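Local coordinates for bacilliredoxin BrxA (Bacillus subtilis, PDB 3FHK), which removes bacillithiol from S-bacillithiolated proteins through a redox-active CXC motif, acting as a dithiol bacilliredoxin of the thioredoxin superfamily with protein disulfide isomerase activity, at residues Ala34-Glu42 with Thr93-Thr101; Glu45-Val55 with Thr77-Gln88. The protein carries 2 engineered substitutions. All coordinates share one frame; numbering follows the deposited sequence.

Contact 1 (Ala34-Glu42 with Thr93-Thr101). With SO4 (sulfate ion), chain F.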
loop_
_atom_site.group_PDB
_atom_site.type_symbol
_atom_site.label_atom_id
_atom_site.label_comp_id
_atom_site.label_asym_id
_atom_site.label_seq_id
_atom_site.Cartn_x
_atom_site.Cartn_y
_atom_site.Cartn_z
ATOM N N ALA A 34 5.116 14.558 -25.673
ATOM C CA ALA A 34 5.130 15.937 -26.133
ATOM C C ALA A 34 5.494 16.004 -27.615
ATOM O O ALA A 34 4.964 16.830 -28.358
ATOM C CB ALA A 34 6.075 16.763 -25.301
ATOM N N GLU A 35 6.380 15.110 -28.041
ATOM C CA GLU A 35 6.794 15.037 -29.438
ATOM C C GLU A 35 5.650 14.571 -30.336
ATOM O O GLU A 35 5.430 15.120 -31.416
ATOM C CB GLU A 35 7.992 14.100 -29.592
ATOM C CG GLU A 35 8.540 14.033 -31.010
ATOM N N GLU A 36 4.926 13.553 -29.883
ATOM C CA GLU A 36 3.755 13.063 -30.601
ATOM C C GLU A 36 2.679 14.137 -30.748
ATOM O O GLU A 36 2.004 14.218 -31.776
ATOM C CB GLU A 36 3.165 11.857 -29.880
ATOM C CG GLU A 36 4.136 10.723 -29.704
ATOM C CD GLU A 36 3.480 9.491 -29.137
ATOM O OE1 GLU A 36 2.361 9.603 -28.596
ATOM O OE2 GLU A 36 4.085 8.406 -29.232
ATOM N N VAL A 37 2.513 14.955 -29.715
ATOM C CA VAL A 37 1.546 16.042 -29.771
ATOM C C VAL A 37 1.962 17.075 -30.816
ATOM O O VAL A 37 1.153 17.502 -31.636
ATOM C CB VAL A 37 1.355 16.709 -28.394
ATOM C CG1 VAL A 37 0.456 17.938 -28.513
ATOM C CG2 VAL A 37 0.776 15.717 -27.401
ATOM N N GLU A 38 3.231 17.468 -30.791
ATOM C CA GLU A 38 3.756 18.400 -31.786
ATOM C C GLU A 38 3.577 17.840 -33.185
ATOM O O GLU A 38 3.069 18.519 -34.078
ATOM C CB GLU A 38 5.234 18.686 -31.538
ATOM C CG GLU A 38 5.498 19.898 -30.674
ATOM C CD GLU A 38 6.957 20.014 -30.282
ATOM O OE1 GLU A 38 7.507 19.027 -29.742
ATOM O OE2 GLU A 38 7.552 21.092 -30.512
ATOM N N ASN A 39 4.001 16.593 -33.363
ATOM C CA ASN A 39 3.871 15.911 -34.644
ATOM C C ASN A 39 2.468 16.000 -35.206
ATOM O O ASN A 39 2.269 16.449 -36.329
ATOM C CB ASN A 39 4.282 14.448 -34.521
ATOM C CG ASN A 39 5.655 14.186 -35.085
ATOM O OD1 ASN A 39 5.879 14.332 -36.289
ATOM N ND2 ASN A 39 6.587 13.787 -34.224
ATOM N N PHE A 40 1.490 15.566 -34.421
ATOM C CA PHE A 40 0.121 15.614 -34.890
ATOM C C PHE A 40 -0.320 17.050 -35.168
ATOM O O PHE A 40 -0.754 17.362 -36.269
ATOM C CB PHE A 40 -0.850 14.961 -33.905
ATOM C CG PHE A 40 -2.281 15.171 -34.285
ATOM C CD1 PHE A 40 -2.862 14.402 -35.292
ATOM C CD2 PHE A 40 -3.032 16.181 -33.690
ATOM C CE1 PHE A 40 -4.171 14.616 -35.680
ATOM C CE2 PHE A 40 -4.345 16.398 -34.065
ATOM C CZ PHE A 40 -4.918 15.619 -35.065
ATOM N N MET A 41 -0.214 17.915 -34.165
ATOM C CA MET A 41 -0.727 19.277 -34.273
ATOM C C MET A 41 -0.089 20.085 -35.408
ATOM O O MET A 41 -0.772 20.857 -36.067
ATOM C CB MET A 41 -0.632 20.020 -32.930
ATOM C CG MET A 41 -1.528 19.428 -31.835
ATOM S SD MET A 41 -3.299 19.670 -32.114
ATOM C CE MET A 41 -3.516 21.333 -31.495
ATOM N N GLU A 42 1.203 19.895 -35.660
ATOM C CA GLU A 42 1.847 20.628 -36.758
ATOM C C GLU A 42 1.487 20.104 -38.156
ATOM O O GLU A 42 1.830 20.723 -39.155
ATOM C CB GLU A 42 3.373 20.680 -36.595
ATOM C CG GLU A 42 3.859 21.345 -35.309
ATOM C CD GLU A 42 3.295 22.746 -35.091
ATOM O OE1 GLU A 42 3.101 23.496 -36.069
ATOM O OE2 GLU A 42 3.057 23.102 -33.921
ATOM N N THR A 93 -0.062 16.203 -22.294
ATOM C CA THR A 93 -1.178 17.139 -22.110
ATOM C C THR A 93 -0.737 18.603 -21.935
ATOM O O THR A 93 -1.419 19.505 -22.427
ATOM C CB THR A 93 -2.240 16.688 -21.039
ATOM O OG1 THR A 93 -2.273 17.589 -19.924
ATOM C CG2 THR A 93 -1.989 15.275 -20.579
ATOM N N ALA A 94 0.394 18.831 -21.262
ATOM C CA ALA A 94 0.961 20.183 -21.136
ATOM C C ALA A 94 1.273 20.789 -22.506
ATOM O O ALA A 94 1.039 21.968 -22.745
ATOM C CB ALA A 94 2.223 20.179 -20.254
ATOM N N LYS A 95 1.799 19.958 -23.398
ATOM C CA LYS A 95 2.058 20.339 -24.782
ATOM C C LYS A 95 0.769 20.603 -25.589
ATOM O O LYS A 95 0.686 21.578 -26.325
ATOM C CB LYS A 95 2.919 19.264 -25.459
ATOM C CG LYS A 95 3.173 19.480 -26.939
ATOM C CD LYS A 95 3.752 20.854 -27.198
ATOM C CE LYS A 95 4.997 21.083 -26.366
ATOM N NZ LYS A 95 5.757 22.268 -26.851
ATOM N N MET A 96 -0.223 19.732 -25.457
ATOM C CA MET A 96 -1.489 19.968 -26.140
ATOM C C MET A 96 -2.109 21.283 -25.670
ATOM O O MET A 96 -2.588 22.083 -26.476
ATOM C CB MET A 96 -2.461 18.808 -25.922
ATOM C CG MET A 96 -3.711 18.871 -26.788
ATOM S SD MET A 96 -3.353 19.092 -28.546
ATOM C CE MET A 96 -4.972 19.498 -29.144
ATOM N N ARG A 97 -2.079 21.511 -24.361
ATOM C CA ARG A 97 -2.702 22.699 -23.789
ATOM C C ARG A 97 -2.066 23.999 -24.289
ATOM O O ARG A 97 -2.737 25.024 -24.370
ATOM C CB ARG A 97 -2.750 22.620 -22.254
ATOM C CG ARG A 97 -3.782 21.584 -21.711
ATOM C CD ARG A 97 -3.614 21.358 -20.200
ATOM N NE ARG A 97 -4.754 20.661 -19.618
ATOM C CZ ARG A 97 -4.762 20.092 -18.411
ATOM N NH1 ARG A 97 -3.681 20.113 -17.636
ATOM N NH2 ARG A 97 -5.856 19.475 -17.979
ATOM N N GLU A 98 -0.789 23.947 -24.656
ATOM C CA GLU A 98 -0.113 25.112 -25.215
ATOM C C GLU A 98 -0.820 25.644 -26.461
ATOM O O GLU A 98 -0.708 26.828 -26.785
ATOM C CB GLU A 98 1.336 24.782 -25.557
ATOM C CG GLU A 98 2.271 24.707 -24.366
ATOM C CD GLU A 98 3.688 24.368 -24.783
ATOM O OE1 GLU A 98 3.955 24.355 -26.002
ATOM O OE2 GLU A 98 4.532 24.109 -23.902
ATOM N N TYR A 99 -1.537 24.765 -27.157
ATOM C CA TYR A 99 -2.235 25.124 -28.389
ATOM C C TYR A 99 -3.612 25.732 -28.118
ATOM O O TYR A 99 -4.196 26.363 -29.000
ATOM C CB TYR A 99 -2.404 23.888 -29.288
ATOM C CG TYR A 99 -1.115 23.355 -29.884
ATOM C CD1 TYR A 99 -0.675 23.770 -31.137
ATOM C CD2 TYR A 99 -0.333 22.456 -29.184
ATOM C CE1 TYR A 99 0.515 23.291 -31.678
ATOM C CE2 TYR A 99 0.852 21.974 -29.707
ATOM C CZ TYR A 99 1.269 22.385 -30.954
ATOM O OH TYR A 99 2.445 21.885 -31.460
ATOM N N PHE A 100 -4.132 25.521 -26.909
ATOM C CA PHE A 100 -5.477 25.979 -26.557
ATOM C C PHE A 100 -5.430 27.429 -26.064
ATOM O O PHE A 100 -5.785 27.713 -24.922
ATOM C CB PHE A 100 -6.113 25.088 -25.472
ATOM C CG PHE A 100 -6.276 23.633 -25.868
ATOM C CD1 PHE A 100 -6.151 23.231 -27.199
ATOM C CD2 PHE A 100 -6.589 22.674 -24.909
ATOM C CE1 PHE A 100 -6.308 21.906 -27.558
ATOM C CE2 PHE A 100 -6.762 21.335 -25.261
ATOM C CZ PHE A 100 -6.622 20.946 -26.586
ATOM N N THR A 101 -4.982 28.335 -26.927
ATOM C CA THR A 101 -4.767 29.735 -26.549
ATOM C C THR A 101 -6.023 30.333 -25.932
ATOM O O THR A 101 -7.120 30.230 -26.485
ATOM C CB THR A 101 -4.344 30.594 -27.765
ATOM O OG1 THR A 101 -3.396 29.867 -28.557
ATOM C CG2 THR A 101 -3.715 31.920 -27.317
HETATM S S SO4 F . -4.676 18.182 -14.664
HETATM O O1 SO4 F . -4.593 18.914 -13.406
HETATM O O2 SO4 F . -4.771 16.760 -14.357
HETATM O O3 SO4 F . -5.873 18.654 -15.361
HETATM O O4 SO4 F . -3.488 18.376 -15.508
#
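Met41 lies against the ring of Tyr99, and its side chain, followed outward from CB, forms one of the larger parts of the joint between Ala34-Glu42 and Thr93-Thr101. CB sits over one ring face, 3.9 Å from the centroid of Tyr99 and 22° off the normal, which is CH-pi geometry. CG, anti to the carbonyl carbon (chi1 -66°), turns toward Met96, whose side chain has two conformers, so that the details of this pairing are doubtful. The sulfur of Met41 stands above the same face of Tyr99, 5.0 Å from the centroid, a Met-aromatic contact at some distance. Because the chain bends at both chi2 and chi3, CE folds back over the root of the ring, 3.5 Å from Tyr99 CG. Met41 and Tyr99 thus run past each other in opposite senses.

At the far end of the ring, Tyr99 OH donates to OE2 of Glu42 (2.8 Å), arriving on the anti side of a carboxylate whose other oxygen forms a salt bridge with Lys116. Nearer the start of the helix, CG of Lys95 packs tightly on Val37 CG1 (3.5 Å), while its NZ turns to a salt bridge with Glu98 OE1 (2.9 Å).

The helix axes of 34-42 and 93-97 approach to 8.4 Å and cross at -31°, running roughly parallel. Both helices lie on one side of the central sheet: Val37 and Thr93 reach Val84 of strand 80-85, Phe100 touches Val50 of strand 47-53, and Met41 meets Leu113 of strand 109-114.

Contact 2 (Glu45-Val55 with Thr77-Gln88)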
loop_
_atom_site.group_PDB
_atom_site.type_symbol
_atom_site.label_atom_id
_atom_site.label_comp_id
_atom_site.label_asym_id
_atom_site.label_seq_id
_atom_site.Cartn_x
_atom_site.Cartn_y
_atom_site.Cartn_z
ATOM N N GLU A 45 -4.882 18.482 -40.370
ATOM C CA GLU A 45 -5.682 19.165 -41.370
ATOM C C GLU A 45 -7.159 18.881 -41.150
ATOM O O GLU A 45 -7.537 17.792 -40.699
ATOM C CB GLU A 45 -5.259 18.742 -42.777
ATOM C CG GLU A 45 -4.099 19.563 -43.326
ATOM C CD GLU A 45 -3.379 18.882 -44.477
ATOM O OE1 GLU A 45 -3.856 17.823 -44.946
ATOM O OE2 GLU A 45 -2.328 19.405 -44.905
ATOM N N GLY A 46 -7.988 19.868 -41.474
ATOM C CA GLY A 46 -9.419 19.747 -41.299
ATOM C C GLY A 46 -9.775 19.825 -39.829
ATOM O O GLY A 46 -9.074 20.477 -39.052
ATOM N N THR A 47 -10.855 19.156 -39.439
ATOM C CA THR A 47 -11.313 19.257 -38.060
ATOM C C THR A 47 -10.815 18.126 -37.177
ATOM O O THR A 47 -10.632 16.988 -37.623
ATOM C CB THR A 47 -12.841 19.388 -37.954
ATOM O OG1 THR A 47 -13.481 18.256 -38.571
ATOM C CG2 THR A 47 -13.295 20.686 -38.634
ATOM N N THR A 48 -10.594 18.465 -35.912
ATOM C CA THR A 48 -10.143 17.510 -34.925
ATOM C C THR A 48 -10.899 17.665 -33.617
ATOM O O THR A 48 -11.097 18.777 -33.138
ATOM C CB THR A 48 -8.645 17.653 -34.643
ATOM O OG1 THR A 48 -7.900 17.228 -35.791
ATOM C CG2 THR A 48 -8.247 16.791 -33.434
ATOM N N LEU A 49 -11.341 16.538 -33.066
ATOM C CA LEU A 49 -11.818 16.495 -31.692
ATOM C C LEU A 49 -10.687 16.001 -30.809
ATOM O O LEU A 49 -10.181 14.895 -30.984
ATOM C CB LEU A 49 -13.038 15.584 -31.534
ATOM C CG LEU A 49 -13.534 15.506 -30.088
ATOM C CD1 LEU A 49 -13.985 16.876 -29.641
ATOM C CD2 LEU A 49 -14.664 14.469 -29.908
ATOM N N VAL A 50 -10.279 16.847 -29.879
ATOM C CA VAL A 50 -9.271 16.490 -28.908
ATOM C C VAL A 50 -10.008 16.240 -27.606
ATOM O O VAL A 50 -10.840 17.051 -27.172
ATOM C CB VAL A 50 -8.241 17.638 -28.720
ATOM C CG1 VAL A 50 -7.259 17.313 -27.595
ATOM C CG2 VAL A 50 -7.492 17.925 -30.045
ATOM N N VAL A 51 -9.731 15.103 -26.991
ATOM C CA VAL A 51 -10.274 14.831 -25.672
ATOM C C VAL A 51 -9.140 14.812 -24.669
ATOM O O VAL A 51 -8.173 14.059 -24.808
ATOM C CB VAL A 51 -11.030 13.497 -25.613
ATOM C CG1 VAL A 51 -11.488 13.208 -24.179
ATOM C CG2 VAL A 51 -12.213 13.525 -26.571
ATOM N N VAL A 52 -9.243 15.678 -23.676
ATOM C CA VAL A 52 -8.317 15.629 -22.565
ATOM C C VAL A 52 -8.889 14.699 -21.517
ATOM O O VAL A 52 -9.830 15.048 -20.791
ATOM C CB VAL A 52 -8.065 17.008 -21.979
ATOM C CG1 VAL A 52 -7.189 16.884 -20.742
ATOM C CG2 VAL A 52 -7.403 17.878 -23.025
ATOM N N ASN A 53 -8.316 13.503 -21.466
ATOM C CA ASN A 53 -8.837 12.422 -20.655
ATOM C C ASN A 53 -8.405 12.592 -19.202
ATOM O O ASN A 53 -7.561 13.438 -18.903
ATOM C CB ASN A 53 -8.364 11.083 -21.229
ATOM C CG ASN A 53 -9.267 9.925 -20.838
ATOM O OD1 ASN A 53 -10.278 10.107 -20.157
ATOM N ND2 ASN A 53 -8.895 8.722 -21.260
ATOM N N SER A 54 -8.996 11.802 -18.307
ATOM C CA SER A 54 -8.754 11.928 -16.871
ATOM C C SER A 54 -9.280 10.694 -16.135
ATOM O O SER A 54 -10.143 9.990 -16.643
ATOM C CB SER A 54 -9.442 13.190 -16.329
ATOM O OG SER A 54 -9.593 13.141 -14.913
ATOM N N VAL A 55 -8.770 10.446 -14.931
ATOM C CA VAL A 55 -9.186 9.288 -14.133
ATOM C C VAL A 55 -10.504 9.497 -13.370
ATOM O O VAL A 55 -11.148 8.542 -12.933
ATOM C CB VAL A 55 -8.081 8.907 -13.120
ATOM C CG1 VAL A 55 -8.518 7.747 -12.254
ATOM C CG2 VAL A 55 -6.807 8.550 -13.849
ATOM N N THR A 77 -19.170 15.105 -38.690
ATOM C CA THR A 77 -18.203 14.613 -37.712
ATOM C C THR A 77 -16.775 15.089 -38.015
ATOM O O THR A 77 -16.448 15.399 -39.162
ATOM C CB THR A 77 -18.224 13.069 -37.664
ATOM O OG1 THR A 77 -17.624 12.611 -36.446
ATOM C CG2 THR A 77 -17.478 12.496 -38.857
ATOM N N PRO A 78 -15.916 15.155 -36.981
ATOM C CA PRO A 78 -14.541 15.615 -37.207
ATOM C C PRO A 78 -13.754 14.647 -38.072
ATOM O O PRO A 78 -14.023 13.452 -38.056
ATOM C CB PRO A 78 -13.934 15.657 -35.797
ATOM C CG PRO A 78 -15.106 15.685 -34.867
ATOM C CD PRO A 78 -16.194 14.918 -35.551
ATOM N N ASP A 79 -12.796 15.170 -38.827
ATOM C CA ASP A 79 -11.905 14.341 -39.620
ATOM C C ASP A 79 -10.938 13.543 -38.740
ATOM O O ASP A 79 -10.560 12.430 -39.084
ATOM C CB ASP A 79 -11.128 15.223 -40.597
ATOM C CG ASP A 79 -12.043 16.081 -41.453
ATOM O OD1 ASP A 79 -12.923 15.517 -42.145
ATOM O OD2 ASP A 79 -11.890 17.321 -41.426
ATOM N N ASN A 80 -10.515 14.124 -37.618
ATOM C CA ASN A 80 -9.586 13.449 -36.710
ATOM C C ASN A 80 -10.094 13.428 -35.274
ATOM O O ASN A 80 -10.864 14.301 -34.854
ATOM C CB ASN A 80 -8.208 14.117 -36.734
ATOM C CG ASN A 80 -7.766 14.490 -38.134
ATOM O OD1 ASN A 80 -7.604 13.625 -38.987
ATOM N ND2 ASN A 80 -7.565 15.786 -38.375
ATOM N N THR A 81 -9.638 12.430 -34.526
ATOM C CA THR A 81 -9.959 12.289 -33.115
ATOM C C THR A 81 -8.703 11.845 -32.389
ATOM O O THR A 81 -8.033 10.892 -32.793
ATOM C CB THR A 81 -11.014 11.201 -32.888
ATOM O OG1 THR A 81 -10.597 10.015 -33.561
ATOM C CG2 THR A 81 -12.372 11.634 -33.425
ATOM N N VAL A 82 -8.366 12.543 -31.319
ATOM C CA VAL A 82 -7.140 12.227 -30.605
ATOM C C VAL A 82 -7.332 12.554 -29.138
ATOM O O VAL A 82 -8.262 13.263 -28.750
ATOM C CB VAL A 82 -5.927 13.007 -31.157
ATOM C CG1 VAL A 82 -5.848 12.873 -32.669
ATOM C CG2 VAL A 82 -6.000 14.460 -30.753
ATOM N N THR A 83 -6.464 12.014 -28.310
ATOM C CA THR A 83 -6.614 12.248 -26.898
ATOM C C THR A 83 -5.270 12.329 -26.215
ATOM O O THR A 83 -4.287 11.729 -26.656
ATOM C CB THR A 83 -7.504 11.163 -26.230
ATOM O OG1 THR A 83 -7.515 11.367 -24.816
ATOM C CG2 THR A 83 -6.995 9.757 -26.548
ATOM N N VAL A 84 -5.242 13.119 -25.153
ATOM C CA VAL A 84 -4.125 13.150 -24.242
ATOM C C VAL A 84 -4.711 12.857 -22.877
ATOM O O VAL A 84 -5.847 13.241 -22.591
ATOM C CB VAL A 84 -3.436 14.522 -24.240
ATOM C CG1 VAL A 84 -2.583 14.697 -25.501
ATOM C CG2 VAL A 84 -4.481 15.625 -24.134
ATOM N N PHE A 85 -3.942 12.169 -22.041
ATOM C CA PHE A 85 -4.427 11.723 -20.748
ATOM C C PHE A 85 -3.842 12.554 -19.620
ATOM O O PHE A 85 -2.721 12.314 -19.177
ATOM C CB PHE A 85 -4.092 10.248 -20.525
ATOM C CG PHE A 85 -5.055 9.552 -19.609
ATOM C CD1 PHE A 85 -5.270 10.025 -18.332
ATOM C CD2 PHE A 85 -5.759 8.437 -20.029
ATOM C CE1 PHE A 85 -6.159 9.398 -17.480
ATOM C CE2 PHE A 85 -6.653 7.813 -19.181
ATOM C CZ PHE A 85 -6.853 8.299 -17.903
ATOM N N ALA A 86 -4.609 13.522 -19.138
ATOM C CA ALA A 86 -4.110 14.402 -18.083
ATOM C C ALA A 86 -3.749 13.614 -16.824
ATOM O O ALA A 86 -4.448 12.679 -16.440
ATOM C CB ALA A 86 -5.135 15.476 -17.766
ATOM N N GLY A 87 -2.655 13.990 -16.177
ATOM C CA GLY A 87 -2.291 13.360 -14.920
ATOM C C GLY A 87 -1.519 12.072 -15.105
ATOM O O GLY A 87 -0.784 11.654 -14.211
ATOM N N GLN A 88 -1.685 11.441 -16.268
ATOM C CA GLN A 88 -0.953 10.217 -16.591
ATOM C C GLN A 88 0.165 10.476 -17.596
ATOM O O GLN A 88 1.310 10.087 -17.378
ATOM C CB GLN A 88 -1.903 9.133 -17.107
ATOM C CG GLN A 88 -2.976 8.732 -16.112
ATOM C CD GLN A 88 -2.403 8.178 -14.812
ATOM O OE1 GLN A 88 -1.698 7.160 -14.803
ATOM N NE2 GLN A 88 -2.720 8.843 -13.703
HETATM O O HOH W 1 -14.883 18.648 -40.922
HETATM O O HOH W 2 -6.534 9.373 -23.174
HETATM O O HOH W 3 -5.851 11.768 -14.417
#
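Strands 47-53 and 80-85 run parallel, their axes 4.6 Å apart at closest and 21° from alignment, with backbone bonds alternating from Asn80 N to Thr47 O through Ala86 N to Asn53 O. At the entry end, Asp79 OD2 accepts from Thr47 N (2.9 Å), while Asp79 N donates to Thr47 OG1. Asn80 ND2 lies between two acceptors, Thr48 OG1 at 3.0 Å, in the amide plane, and Glu45 O at 3.1 Å. Val50 meets Val82, and Val52 meets Val84, through their CG2 methyls on the face that receives helix 90-97.

Joined through helix 57-73, the strands form a beta-alpha-beta unit of the thioredoxin-like fold. Strand 47-53 leads to the CXC motif, where Ser54 OG accepts from the backbone N of Cys56, one of the two nucleophiles.

On the opposite sheet face, Thr83 OG1 donates to Val51 O (2.8 Å), which also receives Val84 N. Asn53 lies over the Phe85 ring, its CB 4.1 Å from the centroid and 18° off the normal, its amide turned 41° from the ring plane; Arg64 and Met19 O hold the amide's polar ends. Replacing Phe85 with an alanine would probably open a gap beneath Asn53 and deprive Val55 CG2 of the ring edge it touches at CE1 (3.8 Å). At this exit end, a water accepts from Val55 N and donates to Ala86 O.

Contact 2 is the more deeply buried, centred about 4 Å from the centre of the chain against about 12 Å for contact 1, and it buries about twice the area, 885 against 439 Å². Their centres are about 11 Å apart, and along the chain contact 2 is nested within the loop closed by contact 1. Helix 34-43 precedes strand 47-53 and helix 90-97 follows strand 80-85, and side chains of both helices, among them Phe40 and Thr93, rest on the strands of contact 2. Regular backbone bonds dominate contact 2, while side chains carry contact 1: valine and methionine packing near the strands gives way to Tyr99 and charged groups at the outer margin. The layers meet at several points, among them Phe40 CZ, 3.5 Å from Thr48 OG1.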